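Local coordinates for protein carbohydrate binding module (PDB 2XFD) that binds beta-linked sugars such as cellobiose through a protein-bound calcium ion and probably recognises xylan and related plant cell-wall polysaccharides, at residues M36-A41 and V64-V69; N3-R8 and G47-A52; R10-Q15 and S97-C102; V18-G23 and Q28-T33. All coordinates share one frame; numbering follows the deposited sequence.

Contact 1 of 4, residues M36-A41 and V64-V69; sequences MQDYTA and VDYIVV. With CA (calcium ion), chain D.
Met36 lays the end of its side chain across Asp65, the two running at about a right angle, with the methyl CE 4.0 Å from Asp65 CB and SD scarcely farther off. A bend at chi2 (-67°) folds the thioether back, and an extended last torsion then carries CE over the start of the aspartate, where it also approaches the backbone N of Asp65. Asp65 turns its carboxylate elsewhere: with CG anti to the backbone N (chi1 -166°), the group lies beside its own carbonyl, and side chain and main chain together chelate one calcium ion, through OD1 at 2.3 Å and the backbone O at 2.5 Å. Gln75, Glu77, Glu98 and a water help to complete the site. Strands 37-42 and 62-69 both pair antiparallel with strand 4-11, which lies between them in the sheet, so they run the same way, and segments 36-41 and 64-69 meet through side chains that pass over it, Met36 from just before its strand. Farther along, Asp38 and Tyr66 do this through a water. The water donates to Asp38 OD1 at 2.8 Å and is hydrogen-bonded to Tyr66 OH at 2.6 Å, lying in the plane of the phenol ring at its edge. Asp38 OD1 is also held by a salt bridge to NH2 of Arg8, from the middle strand, while the Tyr66 ring packs against Arg8, Thr73 and Gln75.

Contact 2 of 4, residues N3-R8 and G47-A52; sequences NSITVR and GEIRVA
Glu48 OE1 is gripped by Arg50 NE at 3.0 Å and by Ser107 OG, on the outer face of a strand whose inner face sets Ile49 and Val51 against Ile5 and Val7. This is the interior of a beta-sandwich: strand 4-11 belongs to one antiparallel sheet and strand 48-53 to the other, and the two segments run in the same general direction. On the outer face Arg50 grips the carboxylate side-on in a two-nitrogen salt bridge. Its NE bond is nearly straight (167°) and lies in the guanidinium plane, yet it meets OE1 from well above the carboxylate plane, while NH1 reaches Glu48 OE2 at 3.0 Å. Tyr105 adds a cation-pi contact to the same arginine. Inside, every contact is hydrocarbon. Both isoleucines carry CG1 anti to the carbonyl carbon with an extended chi2, which brings the two side chains tip to tip, Ile5 CD1 to Ile49 CD1 at 4.0 Å; Leu20 and Ile67 pack around Ile49. Two residues on along each strand, Val7 CG2 meets Val51 CG2 in the same head-on way, at 4.1 Å.

Contact 3 of 4, residues R10-Q15 and S97-C102; sequences RGVNGQ and SEWLHC. With CA (calcium ion), chain C; CA (calcium ion), chain D; BGC (beta-D-glucopyranose), chain B; BGC (beta-D-glucopyranose), chain E.
The backbones of Arg10-Val12 and Trp99-His101 stay well apart, 10.1 Å from Val12 CA to His101 CA, because strand 62-69 runs between strands 4-11 and 99-100 and bonds to both. Trp99 bridges the gap with the edge of its six-membered ring. Val12 CG1 meets CZ3 of Trp99 at 3.8 Å, in the ring plane, and Arg10 NH1 comes to Trp99 CH2 at 3.6 Å, also at the edge, its guanidinium almost perpendicular to the indole (83°). Arg10 NE is fixed by Gln63 OE1, and a weak bond ties NH2 to the carbonyl of Gly11. Before the tryptophan, Ser97 OG accepts from Trp99 N at 3.0 Å in an ST turn, and Glu98 OE2 binds one calcium ion. After it, His101 O binds the other at 2.3 Å. One glucose chelates that ion through O2 and O3, and O6 of the second lies 3.4 Å above the His101 imidazole plane, offset toward its rim. With Asp56, Asp61 and Trp86, His101 forms the calcium-dependent glycan pocket of this binding module.

Contact 4 of 4, residues V18-G23 and Q28-T33; sequences VSLQVG and QTWTLT
Val18 and Trp30 exchange two backbone hydrogen bonds, Val18 N to Trp30 O at 3.0 Å and Trp30 N to Val18 O at 2.9 Å, and Leu20 N gives a third to Gln28 O. Between these hydrogen-bonded pairs sits the non-hydrogen-bonded pair of Ser19 and Thr29, where OG of Ser19 presses on Thr29 CG2 at 3.1 Å, on the face away from Val18. On Val18's own face, Leu20 CB touches the indole of Trp30 at CZ3, 3.9 Å away. Leu32 crosses Val18 at about a right angle; CG anti to its carbonyl carbon (chi1 -59°) brings CD1 to 3.8 Å from Val18 CG1. Gln28 CG lies over one face of the indole, toward its rim, and the Tyr39 ring meets it at about 45°. This is an antiparallel beta hairpin: strand 25-31 forms one border of its four-stranded sheet, strand 17-22 pairs next with strand 48-53, and Leu20, Trp30 and Leu32 pack on strand 4-11 of the opposing sheet.

Overall arrangement
Strand 4-11 ties the four contacts together. It carries a segment of contact 2 and the start of one in contact 3, runs between the two segments of contact 1, and faces the hairpin of contact 4. Contacts 1 and 2 lie about 8 Å apart, centre to centre, as do contacts 2 and 4, linked by backbone pairing of strands 17-22 and 48-53. Contact 3 sits at the sugar-binding end, its centre about 16 Å from that of contact 2 and across the chain's centre. Contacts 1 and 3 share one calcium ion through Asp65 and Glu98; the sugar-binding calcium belongs to contact 3 alone. In contact 4, Val18's side chain is about 13 Å from a bound glucose.

Contact 1 of 4, residues M36-A41 and V64-V69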
loop_
_atom_site.group_PDB
_atom_site.type_symbol
_atom_site.label_atom_id
_atom_site.label_comp_id
_atom_site.label_asym_id
_atom_site.label_seq_id
_atom_site.Cartn_x
_atom_site.Cartn_y
_atom_site.Cartn_z
ATOM N N MET A 36 8.759 -6.069 7.899
ATOM C CA MET A 36 7.294 -6.137 7.862
ATOM C C MET A 36 6.729 -5.943 9.203
ATOM O O MET A 36 7.134 -6.606 10.187
ATOM C CB MET A 36 6.834 -7.495 7.286
ATOM C CG MET A 36 7.114 -7.704 5.812
ATOM S SD MET A 36 6.137 -6.582 4.822
ATOM C CE MET A 36 6.681 -7.054 3.218
ATOM N N GLN A 37 5.717 -5.083 9.319
ATOM C CA GLN A 37 4.998 -4.830 10.544
ATOM C C GLN A 37 3.542 -4.563 10.188
ATOM O O GLN A 37 3.225 -4.228 9.049
ATOM C CB GLN A 37 5.535 -3.674 11.395
ATOM C CG GLN A 37 6.983 -3.850 11.828
ATOM C CD GLN A 37 7.303 -4.937 12.792
ATOM O OE1 GLN A 37 8.521 -5.170 13.040
ATOM N NE2 GLN A 37 6.358 -5.570 13.340
ATOM N N ASP A 38 2.676 -4.678 11.181
ATOM C CA ASP A 38 1.262 -4.409 11.042
ATOM C C ASP A 38 0.886 -3.022 11.456
ATOM O O ASP A 38 1.391 -2.522 12.493
ATOM C CB ASP A 38 0.451 -5.341 11.928
ATOM C CG ASP A 38 0.457 -6.736 11.508
ATOM O OD1 ASP A 38 0.871 -7.099 10.423
ATOM O OD2 ASP A 38 -0.068 -7.565 12.355
ATOM N N TYR A 39 0.032 -2.375 10.715
ATOM C CA TYR A 39 -0.457 -1.036 10.949
ATOM C C TYR A 39 -1.965 -1.084 10.821
ATOM O O TYR A 39 -2.472 -1.491 9.771
ATOM C CB TYR A 39 0.132 -0.073 9.889
ATOM C CG TYR A 39 1.649 -0.017 9.902
ATOM C CD1 TYR A 39 2.300 0.885 10.685
ATOM C CD2 TYR A 39 2.410 -0.938 9.208
ATOM C CE1 TYR A 39 3.700 0.911 10.772
ATOM C CE2 TYR A 39 3.776 -0.919 9.292
ATOM C CZ TYR A 39 4.441 0.015 10.068
ATOM O OH TYR A 39 5.789 0.032 10.197
ATOM N N THR A 40 -2.703 -0.684 11.843
ATOM C CA THR A 40 -4.166 -0.893 11.868
ATOM C C THR A 40 -4.881 0.408 12.024
ATOM O O THR A 40 -4.504 1.261 12.828
ATOM C CB THR A 40 -4.551 -1.883 12.982
ATOM O OG1 THR A 40 -3.940 -3.141 12.678
ATOM C CG2 THR A 40 -6.016 -2.093 13.077
ATOM N N ALA A 41 -5.973 0.569 11.284
ATOM C CA ALA A 41 -6.868 1.702 11.428
ATOM C C ALA A 41 -8.295 1.256 11.245
ATOM O O ALA A 41 -8.591 0.241 10.676
ATOM C CB ALA A 41 -6.537 2.802 10.439
ATOM N N VAL A 64 4.519 -4.072 0.248
ATOM C CA VAL A 64 3.269 -4.357 0.957
ATOM C C VAL A 64 2.990 -5.817 0.822
ATOM O O VAL A 64 2.821 -6.329 -0.264
ATOM C CB VAL A 64 2.094 -3.496 0.354
ATOM C CG1 VAL A 64 0.828 -3.786 1.164
ATOM C CG2 VAL A 64 2.410 -2.053 0.289
ATOM N N ASP A 65 2.963 -6.517 1.932
ATOM C CA ASP A 65 2.647 -7.937 1.899
ATOM C C ASP A 65 1.182 -8.175 1.543
ATOM O O ASP A 65 0.841 -8.914 0.588
ATOM C CB ASP A 65 3.028 -8.643 3.214
ATOM C CG ASP A 65 3.046 -10.138 3.143
ATOM O OD1 ASP A 65 2.630 -10.712 2.151
ATOM O OD2 ASP A 65 3.494 -10.759 4.144
ATOM N N TYR A 66 0.305 -7.561 2.295
ATOM C CA TYR A 66 -1.110 -7.767 2.238
ATOM C C TYR A 66 -1.783 -6.691 3.081
ATOM O O TYR A 66 -1.138 -6.002 3.872
ATOM C CB TYR A 66 -1.552 -9.195 2.681
ATOM C CG TYR A 66 -1.120 -9.561 4.090
ATOM C CD1 TYR A 66 -1.742 -9.070 5.196
ATOM C CD2 TYR A 66 -0.089 -10.455 4.289
ATOM C CE1 TYR A 66 -1.379 -9.465 6.480
ATOM C CE2 TYR A 66 0.295 -10.836 5.545
ATOM C CZ TYR A 66 -0.352 -10.327 6.640
ATOM O OH TYR A 66 0.065 -10.711 7.918
ATOM N N ILE A 67 -3.109 -6.623 2.946
ATOM C CA ILE A 67 -3.941 -5.981 3.933
ATOM C C ILE A 67 -4.930 -7.015 4.451
ATOM O O ILE A 67 -5.168 -8.053 3.847
ATOM C CB ILE A 67 -4.668 -4.694 3.420
ATOM C CG1 ILE A 67 -5.807 -5.024 2.479
ATOM C CG2 ILE A 67 -3.653 -3.764 2.814
ATOM C CD1 ILE A 67 -6.607 -3.806 2.093
ATOM N N VAL A 68 -5.576 -6.696 5.596
ATOM C CA VAL A 68 -6.636 -7.480 6.151
ATOM C C VAL A 68 -7.823 -6.527 6.361
ATOM O O VAL A 68 -7.662 -5.490 6.993
ATOM C CB VAL A 68 -6.243 -8.127 7.505
ATOM C CG1 VAL A 68 -7.337 -9.099 7.942
ATOM C CG2 VAL A 68 -4.887 -8.794 7.413
ATOM N N VAL A 69 -8.959 -6.859 5.802
ATOM C CA VAL A 69 -10.159 -6.036 5.849
ATOM C C VAL A 69 -11.234 -6.793 6.585
ATOM O O VAL A 69 -11.744 -7.795 6.052
ATOM C CB VAL A 69 -10.627 -5.630 4.441
ATOM C CG1 VAL A 69 -11.826 -4.700 4.552
ATOM C CG2 VAL A 69 -9.521 -5.020 3.629
HETATM CA CA CA D . 1.928 -11.047 -0.038
HETATM O O HOH W 1 -0.757 -9.264 9.876
HETATM O O HOH W 2 2.821 -13.141 0.644
#

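Contact 2 of 4, residues N3-R8 and G47-A52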
loop_
_atom_site.group_PDB
_atom_site.type_symbol
_atom_site.label_atom_id
_atom_site.label_comp_id
_atom_site.label_asym_id
_atom_site.label_seq_id
_atom_site.Cartn_x
_atom_site.Cartn_y
_atom_site.Cartn_z
ATOM N N ASN A 3 -15.363 -0.428 10.045
ATOM C CA ASN A 3 -14.443 -1.389 9.424
ATOM C C ASN A 3 -13.102 -1.318 10.018
ATOM O O ASN A 3 -12.696 -0.238 10.534
ATOM C CB ASN A 3 -14.414 -1.044 7.939
ATOM C CG ASN A 3 -15.825 -1.135 7.377
ATOM O OD1 ASN A 3 -16.406 -2.190 7.384
ATOM N ND2 ASN A 3 -16.353 -0.008 6.864
ATOM N N SER A 4 -12.398 -2.412 10.038
ATOM C CA SER A 4 -11.018 -2.505 10.509
ATOM C C SER A 4 -10.132 -2.940 9.370
ATOM O O SER A 4 -10.439 -3.911 8.683
ATOM C CB SER A 4 -10.941 -3.512 11.683
ATOM O OG SER A 4 -9.634 -3.487 12.218
ATOM N N ILE A 5 -9.041 -2.218 9.179
ATOM C CA ILE A 5 -8.091 -2.528 8.134
ATOM C C ILE A 5 -6.700 -2.573 8.711
ATOM O O ILE A 5 -6.244 -1.620 9.379
ATOM C CB ILE A 5 -8.136 -1.481 6.958
ATOM C CG1 ILE A 5 -9.523 -1.441 6.390
ATOM C CG2 ILE A 5 -7.091 -1.854 5.926
ATOM C CD1 ILE A 5 -9.752 -0.277 5.393
ATOM N N THR A 6 -5.986 -3.660 8.485
ATOM C CA THR A 6 -4.589 -3.817 8.867
ATOM C C THR A 6 -3.720 -3.871 7.597
ATOM O O THR A 6 -4.062 -4.625 6.686
ATOM C CB THR A 6 -4.344 -5.032 9.709
ATOM O OG1 THR A 6 -5.071 -4.923 10.915
ATOM C CG2 THR A 6 -2.904 -5.304 10.021
ATOM N N VAL A 7 -2.676 -3.065 7.520
ATOM C CA VAL A 7 -1.718 -3.075 6.459
ATOM C C VAL A 7 -0.445 -3.746 6.976
ATOM O O VAL A 7 0.081 -3.332 8.001
ATOM C CB VAL A 7 -1.436 -1.657 5.969
ATOM C CG1 VAL A 7 -0.375 -1.639 4.863
ATOM C CG2 VAL A 7 -2.703 -0.984 5.534
ATOM N N ARG A 8 0.072 -4.752 6.259
ATOM C CA ARG A 8 1.360 -5.355 6.586
ATOM C C ARG A 8 2.357 -4.901 5.509
ATOM O O ARG A 8 2.196 -5.238 4.341
ATOM C CB ARG A 8 1.251 -6.876 6.624
ATOM C CG ARG A 8 2.587 -7.475 7.056
ATOM C CD ARG A 8 2.554 -8.679 7.771
ATOM N NE ARG A 8 3.773 -9.130 8.354
ATOM C CZ ARG A 8 4.194 -9.022 9.626
ATOM N NH1 ARG A 8 5.315 -9.644 9.953
ATOM N NH2 ARG A 8 3.569 -8.290 10.522
ATOM N N GLY A 47 -15.657 2.710 0.474
ATOM C CA GLY A 47 -15.218 2.748 -0.913
ATOM C C GLY A 47 -13.886 2.038 -1.169
ATOM O O GLY A 47 -13.464 1.124 -0.427
ATOM N N GLU A 48 -13.237 2.381 -2.277
ATOM C CA GLU A 48 -12.077 1.685 -2.776
ATOM C C GLU A 48 -10.922 1.902 -1.846
ATOM O O GLU A 48 -10.523 3.024 -1.550
ATOM C CB GLU A 48 -11.681 2.197 -4.119
ATOM C CG GLU A 48 -10.518 1.498 -4.755
ATOM C CD GLU A 48 -9.983 2.143 -6.006
ATOM O OE1 GLU A 48 -8.854 1.816 -6.387
ATOM O OE2 GLU A 48 -10.666 2.976 -6.611
ATOM N N ILE A 49 -10.277 0.826 -1.412
ATOM C CA ILE A 49 -9.115 0.871 -0.545
ATOM C C ILE A 49 -7.859 0.952 -1.392
ATOM O O ILE A 49 -7.647 0.175 -2.309
ATOM C CB ILE A 49 -9.012 -0.393 0.354
ATOM C CG1 ILE A 49 -10.263 -0.538 1.234
ATOM C CG2 ILE A 49 -7.765 -0.361 1.160
ATOM C CD1 ILE A 49 -10.348 -1.949 1.829
ATOM N N ARG A 50 -6.976 1.910 -1.056
ATOM C CA ARG A 50 -5.644 1.993 -1.630
ATOM C C ARG A 50 -4.615 2.102 -0.532
ATOM O O ARG A 50 -4.847 2.700 0.524
ATOM C CB ARG A 50 -5.550 3.212 -2.546
ATOM C CG ARG A 50 -6.468 3.161 -3.742
ATOM C CD ARG A 50 -6.453 4.439 -4.525
ATOM N NE ARG A 50 -7.370 4.288 -5.632
ATOM C CZ ARG A 50 -7.687 5.287 -6.462
ATOM N NH1 ARG A 50 -8.621 5.087 -7.380
ATOM N NH2 ARG A 50 -7.074 6.434 -6.380
ATOM N N VAL A 51 -3.438 1.518 -0.769
ATOM C CA VAL A 51 -2.250 1.781 0.026
ATOM C C VAL A 51 -1.290 2.503 -0.887
ATOM O O VAL A 51 -0.882 1.985 -1.922
ATOM C CB VAL A 51 -1.615 0.527 0.585
ATOM C CG1 VAL A 51 -0.340 0.851 1.302
ATOM C CG2 VAL A 51 -2.593 -0.202 1.487
ATOM N N ALA A 52 -0.990 3.767 -0.530
ATOM C CA ALA A 52 -0.207 4.663 -1.370
ATOM C C ALA A 52 1.107 4.984 -0.748
ATOM O O ALA A 52 1.205 5.334 0.424
ATOM C CB ALA A 52 -0.946 5.973 -1.590
#

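Contact 3 of 4, residues R10-Q15 and S97-C102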
loop_
_atom_site.group_PDB
_atom_site.type_symbol
_atom_site.label_atom_id
_atom_site.label_comp_id
_atom_site.label_asym_id
_atom_site.label_seq_id
_atom_site.Cartn_x
_atom_site.Cartn_y
_atom_site.Cartn_z
ATOM N N ARG A 10 6.543 -2.854 4.710
ATOM C CA ARG A 10 7.863 -2.381 5.095
ATOM C C ARG A 10 8.369 -1.400 4.071
ATOM O O ARG A 10 7.919 -1.400 2.916
ATOM C CB ARG A 10 8.884 -3.539 5.221
ATOM C CG ARG A 10 9.355 -4.106 3.910
ATOM C CD ARG A 10 10.359 -5.203 4.044
ATOM N NE ARG A 10 11.009 -5.576 2.798
ATOM C CZ ARG A 10 12.198 -5.102 2.386
ATOM N NH1 ARG A 10 12.761 -5.640 1.332
ATOM N NH2 ARG A 10 12.788 -4.109 3.026
ATOM N N GLY A 11 9.343 -0.617 4.504
ATOM C CA GLY A 11 10.191 0.131 3.604
ATOM C C GLY A 11 11.535 -0.582 3.445
ATOM O O GLY A 11 11.822 -1.559 4.128
ATOM N N VAL A 12 12.311 -0.042 2.523
ATOM C CA VAL A 12 13.671 -0.518 2.344
ATOM C C VAL A 12 14.697 0.279 3.156
ATOM O O VAL A 12 15.667 -0.290 3.609
ATOM C CB VAL A 12 14.035 -0.611 0.877
ATOM C CG1 VAL A 12 13.146 -1.498 0.105
ATOM C CG2 VAL A 12 14.204 0.519 0.271
ATOM N N ASN A 13 14.467 1.573 3.375
ATOM C CA ASN A 13 15.407 2.315 4.202
ATOM C C ASN A 13 14.838 2.886 5.495
ATOM O O ASN A 13 15.632 3.359 6.300
ATOM C CB ASN A 13 16.185 3.394 3.417
ATOM C CG ASN A 13 15.431 4.668 3.220
ATOM O OD1 ASN A 13 14.255 4.847 3.581
ATOM N ND2 ASN A 13 16.125 5.612 2.622
ATOM N N GLY A 14 13.554 2.773 5.747
ATOM C CA GLY A 14 12.974 3.204 6.981
ATOM C C GLY A 14 12.492 4.639 7.044
ATOM O O GLY A 14 12.096 5.107 8.122
ATOM N N GLN A 15 12.525 5.342 5.918
ATOM C CA GLN A 15 12.024 6.673 5.818
ATOM C C GLN A 15 10.692 6.744 5.030
ATOM O O GLN A 15 10.092 7.803 4.927
ATOM C CB GLN A 15 13.020 7.578 5.122
ATOM C CG GLN A 15 14.315 7.706 5.803
ATOM C CD GLN A 15 15.408 8.330 4.897
ATOM O OE1 GLN A 15 15.218 8.557 3.645
ATOM N NE2 GLN A 15 16.592 8.418 5.461
ATOM N N SER A 97 1.790 -6.920 -7.888
ATOM C CA SER A 97 3.089 -6.842 -7.209
ATOM C C SER A 97 2.874 -6.287 -5.783
ATOM O O SER A 97 2.021 -5.446 -5.548
ATOM C CB SER A 97 4.019 -5.915 -7.950
ATOM O OG SER A 97 5.257 -5.784 -7.288
ATOM N N GLU A 98 3.712 -6.782 -4.872
ATOM C CA GLU A 98 3.866 -6.214 -3.553
ATOM C C GLU A 98 4.537 -4.876 -3.538
ATOM O O GLU A 98 4.498 -4.167 -2.533
ATOM C CB GLU A 98 4.639 -7.177 -2.662
ATOM C CG GLU A 98 3.909 -8.464 -2.384
ATOM C CD GLU A 98 4.628 -9.419 -1.463
ATOM O OE1 GLU A 98 5.886 -9.460 -1.540
ATOM O OE2 GLU A 98 3.982 -10.150 -0.702
ATOM N N TRP A 99 5.268 -4.509 -4.611
ATOM C CA TRP A 99 6.182 -3.377 -4.551
ATOM C C TRP A 99 5.562 -2.070 -5.058
ATOM O O TRP A 99 4.914 -2.036 -6.086
ATOM C CB TRP A 99 7.418 -3.709 -5.394
ATOM C CG TRP A 99 8.272 -4.720 -4.697
ATOM C CD1 TRP A 99 8.190 -6.067 -4.784
ATOM C CD2 TRP A 99 9.246 -4.449 -3.685
ATOM N NE1 TRP A 99 9.084 -6.683 -3.957
ATOM C CE2 TRP A 99 9.774 -5.701 -3.267
ATOM C CE3 TRP A 99 9.786 -3.272 -3.119
ATOM C CZ2 TRP A 99 10.783 -5.798 -2.292
ATOM C CZ3 TRP A 99 10.769 -3.411 -2.192
ATOM C CH2 TRP A 99 11.257 -4.681 -1.805
ATOM N N LEU A 100 5.948 -1.042 -4.353
ATOM C CA LEU A 100 5.759 0.342 -4.797
ATOM C C LEU A 100 7.140 0.951 -4.850
ATOM O O LEU A 100 7.737 1.321 -3.833
ATOM C CB LEU A 100 4.845 1.123 -3.871
ATOM C CG LEU A 100 3.391 0.642 -3.820
ATOM C CD1 LEU A 100 2.664 1.184 -2.616
ATOM C CD2 LEU A 100 2.692 0.987 -5.149
ATOM N N HIS A 101 7.685 1.064 -6.059
ATOM C CA HIS A 101 9.020 1.691 -6.292
ATOM C C HIS A 101 8.887 3.172 -6.469
ATOM O O HIS A 101 9.730 3.977 -6.017
ATOM C CB HIS A 101 9.681 1.050 -7.493
ATOM C CG HIS A 101 9.900 -0.410 -7.352
ATOM N ND1 HIS A 101 10.861 -1.043 -6.571
ATOM C CD2 HIS A 101 9.233 -1.385 -7.984
ATOM C CE1 HIS A 101 10.768 -2.357 -6.774
ATOM N NE2 HIS A 101 9.765 -2.565 -7.609
ATOM N N CYS A 102 7.884 3.575 -7.194
ATOM C CA CYS A 102 7.556 4.975 -7.458
ATOM C C CYS A 102 6.409 5.377 -6.507
ATOM O O CYS A 102 5.672 4.515 -6.037
ATOM C CB CYS A 102 7.094 5.164 -8.902
ATOM S SG CYS A 102 8.137 4.396 -10.123
HETATM CA CA CA C . 11.897 4.229 -5.192
HETATM CA CA CA D . 1.928 -11.047 -0.038
HETATM C C2 BGC B . 13.051 3.917 -8.374
HETATM C C3 BGC B . 12.021 5.031 -8.424
HETATM C C4 BGC B . 12.318 6.029 -9.555
HETATM C C5 BGC B . 12.429 5.247 -10.852
HETATM C C6 BGC B . 12.712 6.049 -12.142
HETATM C C1 BGC B . 13.214 3.274 -9.728
HETATM O O2 BGC B . 12.659 3.021 -7.311
HETATM O O3 BGC B . 12.064 5.704 -7.163
HETATM O O4 BGC B . 11.272 6.953 -9.702
HETATM O O5 BGC B . 13.428 4.281 -10.706
HETATM O O6 BGC B . 13.963 6.678 -11.957
HETATM C C2 BGC E . 15.899 0.797 -12.523
HETATM C C3 BGC E . 15.496 1.887 -11.568
HETATM C C4 BGC E . 14.310 1.486 -10.694
HETATM C C5 BGC E . 14.549 0.132 -10.151
HETATM C C6 BGC E . 13.378 -0.273 -9.327
HETATM C C1 BGC E . 16.088 -0.482 -11.730
HETATM O O1 BGC E . 16.592 -1.581 -12.451
HETATM O O2 BGC E . 17.053 1.175 -13.248
HETATM O O3 BGC E . 15.178 3.084 -12.274
HETATM O O4 BGC E . 14.294 2.333 -9.656
HETATM O O5 BGC E . 14.804 -0.796 -11.227
HETATM O O6 BGC E . 13.563 -1.572 -8.840
HETATM O O HOH W 3 14.173 4.903 -4.968
HETATM O O HOH W 2 2.821 -13.141 0.644
#

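Contact 4 of 4, residues V18-G23 and Q28-T33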
loop_
_atom_site.group_PDB
_atom_site.type_symbol
_atom_site.label_atom_id
_atom_site.label_comp_id
_atom_site.label_asym_id
_atom_site.label_seq_id
_atom_site.Cartn_x
_atom_site.Cartn_y
_atom_site.Cartn_z
ATOM N N VAL A 18 3.567 5.717 3.909
ATOM C CA VAL A 18 2.407 5.215 3.217
ATOM C C VAL A 18 1.141 5.795 3.829
ATOM O O VAL A 18 1.055 6.112 5.027
ATOM C CB VAL A 18 2.319 3.696 3.192
ATOM C CG1 VAL A 18 3.455 3.140 2.385
ATOM C CG2 VAL A 18 2.224 3.105 4.583
ATOM N N SER A 19 0.137 5.873 2.996
ATOM C CA SER A 19 -1.217 6.288 3.374
ATOM C C SER A 19 -2.210 5.197 3.029
ATOM O O SER A 19 -2.244 4.708 1.914
ATOM C CB SER A 19 -1.568 7.557 2.609
ATOM O OG SER A 19 -0.757 8.635 3.019
ATOM N N LEU A 20 -3.041 4.887 3.999
ATOM C CA LEU A 20 -4.236 4.067 3.767
ATOM C C LEU A 20 -5.363 5.016 3.335
ATOM O O LEU A 20 -5.683 5.932 4.104
ATOM C CB LEU A 20 -4.636 3.352 5.066
ATOM C CG LEU A 20 -5.914 2.572 4.968
ATOM C CD1 LEU A 20 -5.904 1.430 3.980
ATOM C CD2 LEU A 20 -6.277 2.044 6.351
ATOM N N GLN A 21 -5.912 4.785 2.174
ATOM C CA GLN A 21 -6.959 5.638 1.609
ATOM C C GLN A 21 -8.215 4.827 1.351
ATOM O O GLN A 21 -8.107 3.654 0.952
ATOM C CB GLN A 21 -6.470 6.249 0.303
ATOM C CG GLN A 21 -5.197 7.042 0.438
ATOM C CD GLN A 21 -4.683 7.507 -0.918
ATOM O OE1 GLN A 21 -4.673 6.775 -1.893
ATOM N NE2 GLN A 21 -4.182 8.680 -0.934
ATOM N N VAL A 22 -9.368 5.415 1.540
ATOM C CA VAL A 22 -10.614 4.775 1.212
ATOM C C VAL A 22 -11.449 5.796 0.419
ATOM O O VAL A 22 -11.728 6.905 0.941
ATOM C CB VAL A 22 -11.353 4.251 2.428
ATOM C CG1 VAL A 22 -12.668 3.638 1.999
ATOM C CG2 VAL A 22 -10.523 3.233 3.145
ATOM N N GLY A 23 -11.789 5.510 -0.828
ATOM C CA GLY A 23 -12.508 6.465 -1.665
ATOM C C GLY A 23 -11.751 7.738 -1.909
ATOM O O GLY A 23 -12.353 8.784 -2.215
ATOM N N GLN A 28 -5.293 7.078 7.394
ATOM C CA GLN A 28 -4.156 7.131 8.311
ATOM C C GLN A 28 -2.900 7.107 7.467
ATOM O O GLN A 28 -2.876 6.493 6.407
ATOM C CB GLN A 28 -4.172 5.969 9.277
ATOM C CG GLN A 28 -3.120 5.989 10.412
ATOM C CD GLN A 28 -3.192 7.216 11.233
ATOM O OE1 GLN A 28 -3.874 7.238 12.190
ATOM N NE2 GLN A 28 -2.530 8.254 10.812
ATOM N N THR A 29 -1.854 7.769 7.936
ATOM C CA THR A 29 -0.531 7.703 7.361
ATOM C C THR A 29 0.425 7.104 8.397
ATOM O O THR A 29 0.256 7.343 9.598
ATOM C CB THR A 29 -0.098 9.072 6.905
ATOM O OG1 THR A 29 0.153 9.952 7.960
ATOM C CG2 THR A 29 -1.057 9.625 5.917
ATOM N N TRP A 30 1.430 6.387 7.921
ATOM C CA TRP A 30 2.454 5.761 8.724
ATOM C C TRP A 30 3.807 5.938 8.093
ATOM O O TRP A 30 3.946 5.870 6.872
ATOM C CB TRP A 30 2.159 4.284 8.913
ATOM C CG TRP A 30 0.910 3.992 9.640
ATOM C CD1 TRP A 30 0.697 4.116 10.987
ATOM C CD2 TRP A 30 -0.291 3.404 9.130
ATOM N NE1 TRP A 30 -0.540 3.713 11.342
ATOM C CE2 TRP A 30 -1.161 3.244 10.215
ATOM C CE3 TRP A 30 -0.692 2.958 7.854
ATOM C CZ2 TRP A 30 -2.410 2.654 10.080
ATOM C CZ3 TRP A 30 -1.942 2.399 7.715
ATOM C CH2 TRP A 30 -2.765 2.208 8.854
ATOM N N THR A 31 4.818 6.064 8.923
ATOM C CA THR A 31 6.180 5.842 8.497
ATOM C C THR A 31 6.533 4.375 8.741
ATOM O O THR A 31 6.187 3.824 9.778
ATOM C CB THR A 31 7.165 6.742 9.303
ATOM O OG1 THR A 31 6.772 8.091 9.215
ATOM C CG2 THR A 31 8.593 6.591 8.767
ATOM N N LEU A 32 7.154 3.732 7.764
ATOM C CA LEU A 32 7.497 2.327 7.820
ATOM C C LEU A 32 8.880 2.085 8.392
ATOM O O LEU A 32 9.734 2.973 8.364
ATOM C CB LEU A 32 7.356 1.692 6.456
ATOM C CG LEU A 32 5.955 1.779 5.812
ATOM C CD1 LEU A 32 5.946 1.123 4.490
ATOM C CD2 LEU A 32 4.891 1.198 6.694
ATOM N N THR A 33 9.088 0.874 8.890
ATOM C CA THR A 33 10.430 0.425 9.220
ATOM C C THR A 33 10.922 -0.488 8.107
ATOM O O THR A 33 10.187 -0.804 7.188
ATOM C CB THR A 33 10.369 -0.324 10.575
ATOM O OG1 THR A 33 9.648 -1.555 10.338
ATOM C CG2 THR A 33 9.803 0.499 11.690
#